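Local coordinates for protein putative Zn-dependent exopeptidase (Bacteroides vulgatus ATCC 8482, PDB 3GUX) that probably acts as a zinc-dependent exopeptidase of peptidase family M28, hydrolysing peptide bonds at chain ends in the manner of a leucine aminopeptidase, at residues Ile99-His104 with Leu151-Val156; Arg85-Ala90 with Ile155-Ser160; Lys240-Glu245 with Lys300-Thr305; Tyr213-Ser218 with Cys265-Asn270. One frame throughout, in Å; residues are numbered along the deposited sequence.

Running from the N terminus, interaction 2 opens first at Arg85-Ala90, and interaction 1 opens inside its loop at Ile99-His104. Both close on strand 152-158, which takes strand 98-104 along one edge and strand 81-91 along the other; they share Ile155 and Val156. Interaction 1 spans helix 131-146. The second half of the chain follows in series: interaction 4 opens at Tyr213-Ser218 and interaction 3 at Lys240-Glu245, then 4 closes at Cys265-Asn270 before 3 closes at Lys300-Thr305, so these two cross. Interaction 4 ties a turn into a short helix to outermost strand 265-269, while interaction 3 ties short strand 242-244 to helix 296-311.

Interaction 1 of 4, residues Ile99-His104 with Leu151-Val156; sequences ILLCAH and LGIDIV
Ile99-Cys102 and Ile153-Val156 run side by side as neighbouring parallel strands, the two beta arms of a beta-alpha-beta crossover whose helix is 131-146, in the mixed sheet of this M28-type alpha/beta fold. Five backbone hydrogen bonds form the ladder. Ile99 N binds Gly152 O, Ile99 O takes Asp154 N, and Leu101 N meets Asp154 O at 2.7 Å, nearly along the C=O axis (176°). Leu101 O then accepts from Val156 N, and Ala103 N gives a longer bond of 3.2 Å to Val156 O. A CA-H...O contact from Ile155 CA to Leu101 O, 3.3 Å, accompanies them.

Apolar contacts occupy both faces. On the face of Ile99, Leu101, Ile153 and Ile155, Leu101 CD1 leans on Ile153 CG2 (3.8 Å) under helices 131-146 and 296-311, and at the strand entrance Ile99 CD1 touches Leu151 CD2 at 3.6 Å. The other face carries Leu100, Cys102, Asp154 and Val156; there the buried Asp154 carboxylate is bound by Arg98 and Tyr194. With CG anti to its backbone N (chi1 172°), Leu100 brings CD1 across the strand gap to within 3.5 Å of Val156 CG2.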
loop_
_atom_site.group_PDB
_atom_site.type_symbol
_atom_site.label_atom_id
_atom_site.label_comp_id
_atom_site.label_asym_id
_atom_site.label_seq_id
_atom_site.Cartn_x
_atom_site.Cartn_y
_atom_site.Cartn_z
ATOM N N ILE A 99 3.937 9.804 6.463
ATOM C CA ILE A 99 3.689 9.339 5.096
ATOM C C ILE A 99 2.785 8.107 5.192
ATOM O O ILE A 99 2.999 7.226 6.026
ATOM C CB ILE A 99 4.949 8.984 4.287
ATOM C CG1 ILE A 99 5.934 10.157 4.225
ATOM C CG2 ILE A 99 4.527 8.505 2.867
ATOM C CD1 ILE A 99 5.371 11.458 3.637
ATOM N N LEU A 100 1.736 8.071 4.380
ATOM C CA LEU A 100 0.839 6.908 4.359
ATOM C C LEU A 100 1.293 5.944 3.291
ATOM O O LEU A 100 1.581 6.364 2.190
ATOM C CB LEU A 100 -0.608 7.319 4.063
ATOM C CG LEU A 100 -1.628 6.197 3.818
ATOM C CD1 LEU A 100 -1.696 5.208 4.969
ATOM C CD2 LEU A 100 -2.943 6.824 3.580
ATOM N N LEU A 101 1.350 4.657 3.621
ATOM C CA LEU A 101 1.655 3.617 2.664
ATOM C C LEU A 101 0.497 2.634 2.727
ATOM O O LEU A 101 0.155 2.181 3.808
ATOM C CB LEU A 101 2.948 2.877 2.992
ATOM C CG LEU A 101 4.249 3.678 3.030
ATOM C CD1 LEU A 101 5.417 2.732 3.303
ATOM C CD2 LEU A 101 4.468 4.450 1.730
ATOM N N CYS A 102 -0.075 2.273 1.587
ATOM C CA CYS A 102 -1.227 1.375 1.585
ATOM C C CYS A 102 -1.325 0.443 0.383
ATOM O O CYS A 102 -0.646 0.610 -0.644
ATOM C CB CYS A 102 -2.493 2.213 1.728
ATOM S SG CYS A 102 -2.670 3.500 0.500
ATOM N N ALA A 103 -2.210 -0.550 0.554
ATOM C CA ALA A 103 -2.459 -1.631 -0.385
ATOM C C ALA A 103 -3.745 -2.320 0.064
ATOM O O ALA A 103 -4.114 -2.208 1.233
ATOM C CB ALA A 103 -1.320 -2.632 -0.358
ATOM N N HIS A 104 -4.436 -2.974 -0.845
ATOM C CA HIS A 104 -5.551 -3.822 -0.467
ATOM C C HIS A 104 -5.126 -5.274 -0.344
ATOM O O HIS A 104 -4.299 -5.717 -1.081
ATOM C CB HIS A 104 -6.736 -3.634 -1.430
ATOM C CG HIS A 104 -6.623 -4.406 -2.699
ATOM N ND1 HIS A 104 -7.088 -5.687 -2.832
ATOM C CD2 HIS A 104 -6.128 -4.067 -3.898
ATOM C CE1 HIS A 104 -6.852 -6.118 -4.048
ATOM N NE2 HIS A 104 -6.278 -5.152 -4.720
ATOM N N LEU A 151 10.186 10.762 9.546
ATOM C CA LEU A 151 8.731 10.905 9.656
ATOM C C LEU A 151 8.090 9.629 10.156
ATOM O O LEU A 151 8.687 8.560 10.068
ATOM C CB LEU A 151 8.079 11.248 8.307
ATOM C CG LEU A 151 7.989 12.700 7.840
ATOM C CD1 LEU A 151 9.334 13.363 7.657
ATOM C CD2 LEU A 151 7.175 12.719 6.535
ATOM N N GLY A 152 6.875 9.748 10.689
ATOM C CA GLY A 152 6.085 8.582 11.096
ATOM C C GLY A 152 5.566 7.913 9.831
ATOM O O GLY A 152 5.284 8.589 8.849
ATOM N N ILE A 153 5.503 6.585 9.820
ATOM C CA ILE A 153 4.963 5.854 8.683
ATOM C C ILE A 153 3.726 5.080 9.141
ATOM O O ILE A 153 3.694 4.544 10.255
ATOM C CB ILE A 153 5.977 4.863 8.065
ATOM C CG1 ILE A 153 7.301 5.556 7.678
ATOM C CG2 ILE A 153 5.354 4.166 6.865
ATOM C CD1 ILE A 153 7.172 6.732 6.711
ATOM N N ASP A 154 2.691 5.104 8.304
ATOM C CA ASP A 154 1.503 4.291 8.501
ATOM C C ASP A 154 1.393 3.310 7.351
ATOM O O ASP A 154 1.444 3.717 6.187
ATOM C CB ASP A 154 0.244 5.142 8.524
ATOM C CG ASP A 154 0.249 6.110 9.652
ATOM O OD1 ASP A 154 0.346 5.684 10.822
ATOM O OD2 ASP A 154 0.198 7.316 9.372
ATOM N N ILE A 155 1.258 2.026 7.696
ATOM C CA ILE A 155 1.028 0.947 6.750
ATOM C C ILE A 155 -0.465 0.571 6.939
ATOM O O ILE A 155 -0.860 0.175 8.030
ATOM C CB ILE A 155 1.993 -0.225 6.991
ATOM C CG1 ILE A 155 3.419 0.212 6.639
ATOM C CG2 ILE A 155 1.598 -1.430 6.169
ATOM C CD1 ILE A 155 4.478 -0.884 6.742
ATOM N N VAL A 156 -1.289 0.749 5.908
ATOM C CA VAL A 156 -2.699 0.399 5.989
ATOM C C VAL A 156 -3.089 -0.612 4.910
ATOM O O VAL A 156 -2.847 -0.377 3.721
ATOM C CB VAL A 156 -3.578 1.633 5.822
ATOM C CG1 VAL A 156 -5.064 1.255 5.905
ATOM C CG2 VAL A 156 -3.226 2.650 6.869
#

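Interaction 2 of 4, residues Arg85-Ala90 with Ile155-Ser160; sequences RNIIGA and IVFFDS
Asp159 OD2 takes the backbone N-H of Arg85 at 2.7 Å through its anti lone pair, closing the end of an antiparallel strand pair in the mixed sheet of the M28 fold. The same oxygen receives a weak bond from Ser84 OG, and OD1 of this buried carboxylate is held by His49, so both oxygens are engaged. CG lies anti to the backbone N (chi1 -160°), which swings the carboxylate across to strand 81-91. Beside it a second side-chain bond runs the other way: Asn86 OD1 accepts Asp159 N at 2.9 Å in an almost straight bond (172°), while Asn86 ND2 turns to Gln70 and Gly181. Asn86 OD1 also sits at the edge of the Phe158 ring.

Beyond this polar end the strands pair regularly. Ile87 and Phe157 exchange two backbone hydrogen bonds, as do Gly89 and Ile155, whose Gly89 N to Ile155 O link measures 2.7 Å; between them lies the non-hydrogen-bonded pair of Ile88 and Val156. On the face of Ile87, Ile155 and Phe157, helix 47-62 packs through Leu60, and Phe157 CD2 approaches Ile87 CB obliquely at 4.2 Å. On the other face Ile88 and Val156 point the same way, side by side. Ile88 CG1 nestles 3.6 Å from Val156 CG1, and the methyls Ile88 CG2 and Val156 CG2 press together at 3.4 Å, tighter than usual van der Waals contact.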
loop_
_atom_site.group_PDB
_atom_site.type_symbol
_atom_site.label_atom_id
_atom_site.label_comp_id
_atom_site.label_asym_id
_atom_site.label_seq_id
_atom_site.Cartn_x
_atom_site.Cartn_y
_atom_site.Cartn_z
ATOM N N ARG A 85 -12.316 -6.203 7.458
ATOM C CA ARG A 85 -11.287 -5.877 8.430
ATOM C C ARG A 85 -10.135 -5.080 7.831
ATOM O O ARG A 85 -9.237 -5.667 7.224
ATOM C CB ARG A 85 -10.737 -7.158 9.037
ATOM C CG ARG A 85 -9.697 -6.879 10.108
ATOM C CD ARG A 85 -8.984 -8.097 10.555
ATOM N NE ARG A 85 -8.029 -7.716 11.593
ATOM C CZ ARG A 85 -7.300 -8.565 12.299
ATOM N NH1 ARG A 85 -7.409 -9.882 12.074
ATOM N NH2 ARG A 85 -6.468 -8.093 13.244
ATOM N N ASN A 86 -10.160 -3.754 7.996
ATOM C CA ASN A 86 -9.026 -2.921 7.579
ATOM C C ASN A 86 -7.950 -3.082 8.659
ATOM O O ASN A 86 -8.263 -3.014 9.836
ATOM C CB ASN A 86 -9.400 -1.440 7.473
ATOM C CG ASN A 86 -10.247 -1.113 6.270
ATOM O OD1 ASN A 86 -10.186 -1.781 5.241
ATOM N ND2 ASN A 86 -11.046 -0.046 6.390
ATOM N N ILE A 87 -6.683 -3.223 8.269
ATOM C CA ILE A 87 -5.564 -3.461 9.216
ATOM C C ILE A 87 -4.558 -2.315 9.117
ATOM O O ILE A 87 -4.079 -2.033 8.037
ATOM C CB ILE A 87 -4.866 -4.804 8.908
ATOM C CG1 ILE A 87 -5.899 -5.942 8.865
ATOM C CG2 ILE A 87 -3.752 -5.100 9.933
ATOM C CD1 ILE A 87 -5.372 -7.281 8.432
ATOM N N ILE A 88 -4.243 -1.647 10.228
ATOM C CA ILE A 88 -3.346 -0.494 10.184
ATOM C C ILE A 88 -2.176 -0.659 11.160
ATOM O O ILE A 88 -2.372 -1.053 12.312
ATOM C CB ILE A 88 -4.094 0.853 10.439
ATOM C CG1 ILE A 88 -5.323 0.999 9.533
ATOM C CG2 ILE A 88 -3.167 2.037 10.198
ATOM C CD1 ILE A 88 -6.591 0.283 10.019
ATOM N N GLY A 89 -0.961 -0.380 10.675
ATOM C CA GLY A 89 0.265 -0.435 11.480
ATOM C C GLY A 89 0.944 0.932 11.463
ATOM O O GLY A 89 1.359 1.408 10.410
ATOM N N ALA A 90 1.061 1.560 12.637
ATOM C CA ALA A 90 1.627 2.902 12.777
ATOM C C ALA A 90 3.013 2.826 13.359
ATOM O O ALA A 90 3.248 2.030 14.265
ATOM C CB ALA A 90 0.748 3.770 13.689
ATOM N N ILE A 155 1.258 2.026 7.696
ATOM C CA ILE A 155 1.028 0.947 6.750
ATOM C C ILE A 155 -0.465 0.571 6.939
ATOM O O ILE A 155 -0.860 0.175 8.030
ATOM C CB ILE A 155 1.993 -0.225 6.991
ATOM C CG1 ILE A 155 3.419 0.212 6.639
ATOM C CG2 ILE A 155 1.598 -1.430 6.169
ATOM C CD1 ILE A 155 4.478 -0.884 6.742
ATOM N N VAL A 156 -1.289 0.749 5.908
ATOM C CA VAL A 156 -2.699 0.399 5.989
ATOM C C VAL A 156 -3.089 -0.612 4.910
ATOM O O VAL A 156 -2.847 -0.377 3.721
ATOM C CB VAL A 156 -3.578 1.633 5.822
ATOM C CG1 VAL A 156 -5.064 1.255 5.905
ATOM C CG2 VAL A 156 -3.226 2.650 6.869
ATOM N N PHE A 157 -3.615 -1.761 5.334
ATOM C CA PHE A 157 -4.117 -2.750 4.407
ATOM C C PHE A 157 -5.639 -2.621 4.374
ATOM O O PHE A 157 -6.329 -2.892 5.370
ATOM C CB PHE A 157 -3.706 -4.171 4.774
ATOM C CG PHE A 157 -2.220 -4.359 5.010
ATOM C CD1 PHE A 157 -1.268 -3.824 4.143
ATOM C CD2 PHE A 157 -1.777 -5.177 6.046
ATOM C CE1 PHE A 157 0.101 -4.044 4.349
ATOM C CE2 PHE A 157 -0.402 -5.383 6.270
ATOM C CZ PHE A 157 0.533 -4.820 5.418
ATOM N N PHE A 158 -6.147 -2.202 3.217
ATOM C CA PHE A 158 -7.564 -2.045 2.978
ATOM C C PHE A 158 -8.212 -3.357 2.599
ATOM O O PHE A 158 -7.660 -4.101 1.809
ATOM C CB PHE A 158 -7.831 -1.077 1.820
ATOM C CG PHE A 158 -7.367 0.316 2.074
ATOM C CD1 PHE A 158 -7.820 1.012 3.180
ATOM C CD2 PHE A 158 -6.528 0.948 1.179
ATOM C CE1 PHE A 158 -7.435 2.302 3.409
ATOM C CE2 PHE A 158 -6.118 2.238 1.410
ATOM C CZ PHE A 158 -6.563 2.919 2.525
ATOM N N ASP A 159 -9.389 -3.619 3.158
ATOM C CA ASP A 159 -10.161 -4.791 2.815
ATOM C C ASP A 159 -11.263 -4.412 1.824
ATOM O O ASP A 159 -11.424 -3.246 1.479
ATOM C CB ASP A 159 -10.767 -5.353 4.108
ATOM C CG ASP A 159 -11.192 -6.800 4.013
ATOM O OD1 ASP A 159 -11.021 -7.467 2.958
ATOM O OD2 ASP A 159 -11.702 -7.286 5.046
ATOM N N SER A 160 -11.957 -5.415 1.295
ATOM C CA SER A 160 -13.177 -5.228 0.491
ATOM C C SER A 160 -13.040 -4.304 -0.706
ATOM O O SER A 160 -13.885 -3.478 -1.026
ATOM C CB SER A 160 -14.292 -4.762 1.436
ATOM O OG SER A 160 -14.391 -5.708 2.499
#

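Interaction 3 of 4, residues Lys240-Glu245 with Lys300-Thr305; sequences KYFVKE and KAVGQT
Tyr241 and Phe242 lay two aromatic rings against Ala301, Val302 and Thr305 of helix 296-311, an aromatic pair at the start of the short, weakly bonded strand 242-244 packing on a helix in the alpha/beta fold of this M28-family protein. The contact is one of packing, the rings meeting both side chains and the helix backbone. The short segment 242-244 runs at 74° to helix segment 300-305, their axes 11.9 Å apart, a gap that the Phe242 ring spans.

The tight part is the Ala301 methyl, which lies over one face of the Tyr241 ring; Ala301 CB is 3.4 Å from Tyr241 CD2 and 3.8 Å from CG and CE2. Phe242 is buried, and its tip comes edge-on to the helix backbone, with Phe242 CZ 4.2 Å from Val302 CA, while Thr305 CG2 stands over one ring face, offset toward the rim. Trp230 and Phe212 add further ring contacts to Phe242.

The loose side begins past Phe242: Lys244 and Glu245 are exposed to solvent, the chain making an inverse gamma turn centred on Lys244. The end of the Lys300 side chain leads away from the contact, its NZ bonded to Gln304 OE1 and paired with Glu23. The hydroxyl near the packed ring is satisfied inside the helix, Thr305 OG1 giving its hydrogen to Ala301 O at 2.8 Å, and that same OG1 lies 3.9 Å from Phe242 CE1.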
loop_
_atom_site.group_PDB
_atom_site.type_symbol
_atom_site.label_atom_id
_atom_site.label_comp_id
_atom_site.label_asym_id
_atom_site.label_seq_id
_atom_site.Cartn_x
_atom_site.Cartn_y
_atom_site.Cartn_z
ATOM N N LYS A 240 13.420 1.638 -15.866
ATOM C CA LYS A 240 12.735 0.625 -16.684
ATOM C C LYS A 240 11.338 0.348 -16.175
ATOM O O LYS A 240 10.405 0.093 -16.949
ATOM C CB LYS A 240 13.488 -0.704 -16.623
ATOM N N TYR A 241 11.204 0.394 -14.859
ATOM C CA TYR A 241 9.956 0.106 -14.186
ATOM C C TYR A 241 9.067 1.323 -14.025
ATOM O O TYR A 241 7.875 1.192 -14.161
ATOM C CB TYR A 241 10.229 -0.497 -12.818
ATOM C CG TYR A 241 10.930 -1.822 -12.884
ATOM C CD1 TYR A 241 10.204 -2.992 -13.132
ATOM C CD2 TYR A 241 12.299 -1.912 -12.707
ATOM C CE1 TYR A 241 10.816 -4.219 -13.197
ATOM C CE2 TYR A 241 12.940 -3.147 -12.780
ATOM C CZ TYR A 241 12.185 -4.298 -13.007
ATOM O OH TYR A 241 12.800 -5.533 -13.063
ATOM N N PHE A 242 9.660 2.502 -13.783
ATOM C CA PHE A 242 8.893 3.726 -13.543
ATOM C C PHE A 242 8.946 4.640 -14.756
ATOM O O PHE A 242 9.814 5.521 -14.848
ATOM C CB PHE A 242 9.411 4.425 -12.288
ATOM C CG PHE A 242 9.103 3.682 -11.022
ATOM C CD1 PHE A 242 9.875 2.611 -10.622
ATOM C CD2 PHE A 242 8.009 4.036 -10.244
ATOM C CE1 PHE A 242 9.563 1.917 -9.468
ATOM C CE2 PHE A 242 7.702 3.353 -9.086
ATOM C CZ PHE A 242 8.484 2.290 -8.701
ATOM N N VAL A 243 8.000 4.413 -15.671
ATOM C CA VAL A 243 7.894 5.151 -16.928
ATOM C C VAL A 243 7.249 6.514 -16.684
ATOM O O VAL A 243 6.073 6.584 -16.265
ATOM C CB VAL A 243 7.075 4.368 -17.994
ATOM C CG1 VAL A 243 6.986 5.161 -19.292
ATOM C CG2 VAL A 243 7.698 3.005 -18.252
ATOM N N LYS A 244 7.993 7.593 -16.961
ATOM C CA LYS A 244 7.487 8.940 -16.732
ATOM C C LYS A 244 6.614 9.350 -17.891
ATOM O O LYS A 244 6.973 10.240 -18.664
ATOM C CB LYS A 244 8.621 9.936 -16.581
ATOM C CG LYS A 244 9.572 9.664 -15.464
ATOM C CD LYS A 244 10.563 10.765 -15.401
ATOM C CE LYS A 244 11.548 10.568 -14.312
ATOM N NZ LYS A 244 12.641 11.574 -14.461
ATOM N N GLU A 245 5.473 8.700 -18.032
ATOM C CA GLU A 245 4.522 8.981 -19.101
ATOM C C GLU A 245 3.144 8.766 -18.531
ATOM O O GLU A 245 2.973 7.925 -17.645
ATOM C CB GLU A 245 4.736 8.059 -20.310
ATOM C CG GLU A 245 6.136 8.182 -20.978
ATOM C CD GLU A 245 6.355 7.242 -22.162
ATOM O OE1 GLU A 245 5.379 6.625 -22.643
ATOM O OE2 GLU A 245 7.523 7.120 -22.604
ATOM N N LYS A 300 11.984 -5.495 -5.918
ATOM C CA LYS A 300 13.104 -4.736 -5.454
ATOM C C LYS A 300 12.997 -3.293 -5.958
ATOM O O LYS A 300 13.234 -2.347 -5.202
ATOM C CB LYS A 300 14.444 -5.363 -5.899
ATOM C CG LYS A 300 15.718 -4.526 -5.517
ATOM C CD LYS A 300 15.960 -4.444 -3.996
ATOM C CE LYS A 300 17.290 -3.705 -3.646
ATOM N NZ LYS A 300 17.516 -3.595 -2.151
ATOM N N ALA A 301 12.641 -3.125 -7.231
ATOM C CA ALA A 301 12.512 -1.786 -7.802
ATOM C C ALA A 301 11.455 -0.978 -7.092
ATOM O O ALA A 301 11.643 0.219 -6.827
ATOM C CB ALA A 301 12.204 -1.846 -9.315
ATOM N N VAL A 302 10.324 -1.599 -6.802
ATOM C CA VAL A 302 9.237 -0.887 -6.126
ATOM C C VAL A 302 9.574 -0.616 -4.670
ATOM O O VAL A 302 9.458 0.514 -4.185
ATOM C CB VAL A 302 7.909 -1.649 -6.213
ATOM C CG1 VAL A 302 6.814 -0.959 -5.342
ATOM C CG2 VAL A 302 7.497 -1.727 -7.678
ATOM N N GLY A 303 9.981 -1.653 -3.976
ATOM C CA GLY A 303 10.264 -1.551 -2.564
ATOM C C GLY A 303 11.399 -0.589 -2.282
ATOM O O GLY A 303 11.279 0.264 -1.394
ATOM N N GLN A 304 12.496 -0.685 -3.029
ATOM C CA GLN A 304 13.641 0.209 -2.746
ATOM C C GLN A 304 13.312 1.667 -3.037
ATOM O O GLN A 304 13.782 2.582 -2.311
ATOM C CB GLN A 304 14.884 -0.182 -3.556
ATOM C CG GLN A 304 16.188 0.420 -2.989
ATOM C CD GLN A 304 16.423 -0.048 -1.572
ATOM O OE1 GLN A 304 16.479 -1.255 -1.337
ATOM N NE2 GLN A 304 16.548 0.901 -0.616
ATOM N N THR A 305 12.560 1.892 -4.117
ATOM C CA THR A 305 12.170 3.256 -4.515
ATOM C C THR A 305 11.320 3.850 -3.401
ATOM O O THR A 305 11.588 4.952 -2.971
ATOM C CB THR A 305 11.415 3.282 -5.862
ATOM O OG1 THR A 305 12.314 2.910 -6.903
ATOM C CG2 THR A 305 10.780 4.679 -6.169
#

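Interaction 4 of 4, residues Tyr213-Ser218 with Cys265-Asn270; sequences YYEGYS and CVDIIN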
loop_
_atom_site.group_PDB
_atom_site.type_symbol
_atom_site.label_atom_id
_atom_site.label_comp_id
_atom_site.label_asym_id
_atom_site.label_seq_id
_atom_site.Cartn_x
_atom_site.Cartn_y
_atom_site.Cartn_z
ATOM N N TYR A 213 3.263 3.557 -14.854
ATOM C CA TYR A 213 3.113 4.810 -15.557
ATOM C C TYR A 213 2.538 5.853 -14.607
ATOM O O TYR A 213 2.058 5.495 -13.512
ATOM C CB TYR A 213 2.192 4.611 -16.777
ATOM C CG TYR A 213 2.897 4.073 -17.996
ATOM C CD1 TYR A 213 3.387 2.787 -18.017
ATOM C CD2 TYR A 213 3.076 4.866 -19.133
ATOM C CE1 TYR A 213 4.039 2.296 -19.116
ATOM C CE2 TYR A 213 3.727 4.370 -20.249
ATOM C CZ TYR A 213 4.207 3.074 -20.219
ATOM O OH TYR A 213 4.870 2.533 -21.287
ATOM N N TYR A 214 2.587 7.133 -15.011
ATOM C CA TYR A 214 1.907 8.163 -14.237
ATOM C C TYR A 214 0.435 7.828 -14.360
ATOM O O TYR A 214 -0.130 7.898 -15.456
ATOM C CB TYR A 214 2.146 9.582 -14.739
ATOM C CG TYR A 214 3.542 10.140 -14.595
ATOM C CD1 TYR A 214 4.328 9.879 -13.474
ATOM C CD2 TYR A 214 4.024 11.029 -15.534
ATOM C CE1 TYR A 214 5.591 10.419 -13.353
ATOM C CE2 TYR A 214 5.262 11.590 -15.407
ATOM C CZ TYR A 214 6.046 11.284 -14.323
ATOM O OH TYR A 214 7.281 11.860 -14.217
ATOM N N GLU A 215 -0.163 7.393 -13.250
ATOM C CA GLU A 215 -1.575 7.037 -13.223
ATOM C C GLU A 215 -2.398 8.315 -13.247
ATOM O O GLU A 215 -2.048 9.307 -12.563
ATOM C CB GLU A 215 -1.869 6.159 -12.004
ATOM C CG GLU A 215 -3.304 5.636 -11.927
ATOM C CD GLU A 215 -4.269 6.657 -11.339
ATOM O OE1 GLU A 215 -3.884 7.387 -10.402
ATOM O OE2 GLU A 215 -5.417 6.728 -11.803
ATOM N N GLY A 216 -3.476 8.289 -14.040
ATOM C CA GLY A 216 -4.296 9.478 -14.294
ATOM C C GLY A 216 -4.771 10.293 -13.105
ATOM O O GLY A 216 -4.571 11.510 -13.078
ATOM N N TYR A 217 -5.441 9.649 -12.146
ATOM C CA TYR A 217 -5.946 10.361 -10.964
ATOM C C TYR A 217 -4.782 10.919 -10.131
ATOM O O TYR A 217 -4.789 12.117 -9.758
ATOM C CB TYR A 217 -6.892 9.490 -10.136
ATOM C CG TYR A 217 -7.593 10.250 -9.042
ATOM C CD1 TYR A 217 -8.813 10.879 -9.271
ATOM C CD2 TYR A 217 -7.031 10.347 -7.775
ATOM C CE1 TYR A 217 -9.449 11.617 -8.251
ATOM C CE2 TYR A 217 -7.640 11.054 -6.760
ATOM C CZ TYR A 217 -8.855 11.668 -6.990
ATOM O OH TYR A 217 -9.416 12.364 -5.951
ATOM N N SER A 218 -3.773 10.084 -9.891
ATOM C CA SER A 218 -2.573 10.508 -9.169
ATOM C C SER A 218 -1.915 11.754 -9.824
ATOM O O SER A 218 -1.495 12.661 -9.124
ATOM C CB SER A 218 -1.538 9.374 -9.080
ATOM O OG SER A 218 -2.044 8.177 -8.428
ATOM N N CYS A 265 -2.638 11.145 -2.889
ATOM C CA CYS A 265 -2.215 9.782 -2.812
ATOM C C CYS A 265 -1.868 9.254 -4.180
ATOM O O CYS A 265 -2.692 9.315 -5.099
ATOM C CB CYS A 265 -3.333 8.964 -2.198
ATOM S SG CYS A 265 -2.825 7.341 -1.769
ATOM N N VAL A 266 -0.661 8.697 -4.288
ATOM C CA VAL A 266 -0.113 8.207 -5.543
ATOM C C VAL A 266 -0.330 6.716 -5.686
ATOM O O VAL A 266 0.069 5.950 -4.817
ATOM C CB VAL A 266 1.435 8.520 -5.642
ATOM C CG1 VAL A 266 2.000 8.058 -6.944
ATOM C CG2 VAL A 266 1.719 10.028 -5.484
ATOM N N ASP A 267 -0.930 6.297 -6.794
ATOM C CA ASP A 267 -1.081 4.884 -7.088
ATOM C C ASP A 267 0.103 4.382 -7.950
ATOM O O ASP A 267 0.330 4.905 -9.055
ATOM C CB ASP A 267 -2.423 4.650 -7.795
ATOM C CG ASP A 267 -2.845 3.187 -7.822
ATOM O OD1 ASP A 267 -2.161 2.302 -7.219
ATOM O OD2 ASP A 267 -3.887 2.914 -8.457
ATOM N N ILE A 268 0.880 3.420 -7.419
ATOM C CA ILE A 268 1.949 2.732 -8.148
ATOM C C ILE A 268 1.270 1.432 -8.563
ATOM O O ILE A 268 1.077 0.564 -7.712
ATOM C CB ILE A 268 3.219 2.452 -7.290
ATOM C CG1 ILE A 268 3.750 3.767 -6.671
ATOM C CG2 ILE A 268 4.268 1.699 -8.118
ATOM C CD1 ILE A 268 5.030 3.579 -5.764
ATOM N N ILE A 269 0.900 1.339 -9.844
ATOM C CA ILE A 269 0.075 0.264 -10.386
ATOM C C ILE A 269 0.567 -0.138 -11.777
ATOM O O ILE A 269 0.863 0.709 -12.602
ATOM C CB ILE A 269 -1.435 0.662 -10.410
ATOM C CG1 ILE A 269 -2.338 -0.498 -10.896
ATOM C CG2 ILE A 269 -1.652 1.973 -11.209
ATOM C CD1 ILE A 269 -3.868 -0.283 -10.644
ATOM N N ASN A 270 0.726 -1.447 -12.008
ATOM C CA ASN A 270 1.157 -1.911 -13.304
ATOM C C ASN A 270 0.146 -1.546 -14.410
ATOM O O ASN A 270 -1.060 -1.739 -14.229
ATOM C CB ASN A 270 1.412 -3.424 -13.285
ATOM C CG ASN A 270 1.944 -3.917 -14.605
ATOM O OD1 ASN A 270 2.857 -3.318 -15.196
ATOM N ND2 ASN A 270 1.362 -4.990 -15.097
HETATM O O HOH W 1 1.453 3.882 -11.521
HETATM O O HOH W 2 0.428 2.884 -14.148
HETATM O O HOH W 3 1.148 7.235 -10.481
#
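Glu215 and Ser218 meet Asp267 and Ile269 where the loop after strand 212-214 turns into a short helix beside strand 265-269. Following Glu215 outward, CB rests against the backbone oxygen of Asp267 at 3.9 Å. CG, anti to the backbone N (chi1 -176°), comes within 4.1 Å of Ile269 CG2. The chain then bends at chi2 (-82°), bringing the carboxylate back over its own turn, where it makes capping bonds to the helix start. Glu215 OE1 is gripped by the backbone N and the hydroxyl of Ser218, Ser218 N meeting it at 2.7 Å on the syn side but well out of the carboxylate plane; His254 NE2 binds it too. Glu215 OE1 also comes within 4.1 Å of Asp267 CB. Glu215 OE2 takes Tyr217 N from above the carboxylate plane, and Thr250 N as well. Several donors thus fix the buried carboxylate.

Ser218 passes this grip on to the strand. Its OG gives its hydrogen to Glu215 OE1 and accepts Asp267 N at 2.7 Å in an almost straight bond (174°), the one direct hydrogen bond between the segments. Elsewhere water joins them: one water accepts from Ile269 N and lies within hydrogen-bonding reach of Tyr213 O and Asp267 O, a second accepts from Tyr213 N with Ile269 O in reach, and a third lies between Glu215 N and Asp267 O. Around them, helix 253-260 places His254 against Ser218 and Asp267, helix 223-236 packs on Val266, and strand 198-203 pairs with strand 265-269, the outermost strand of the mixed sheet.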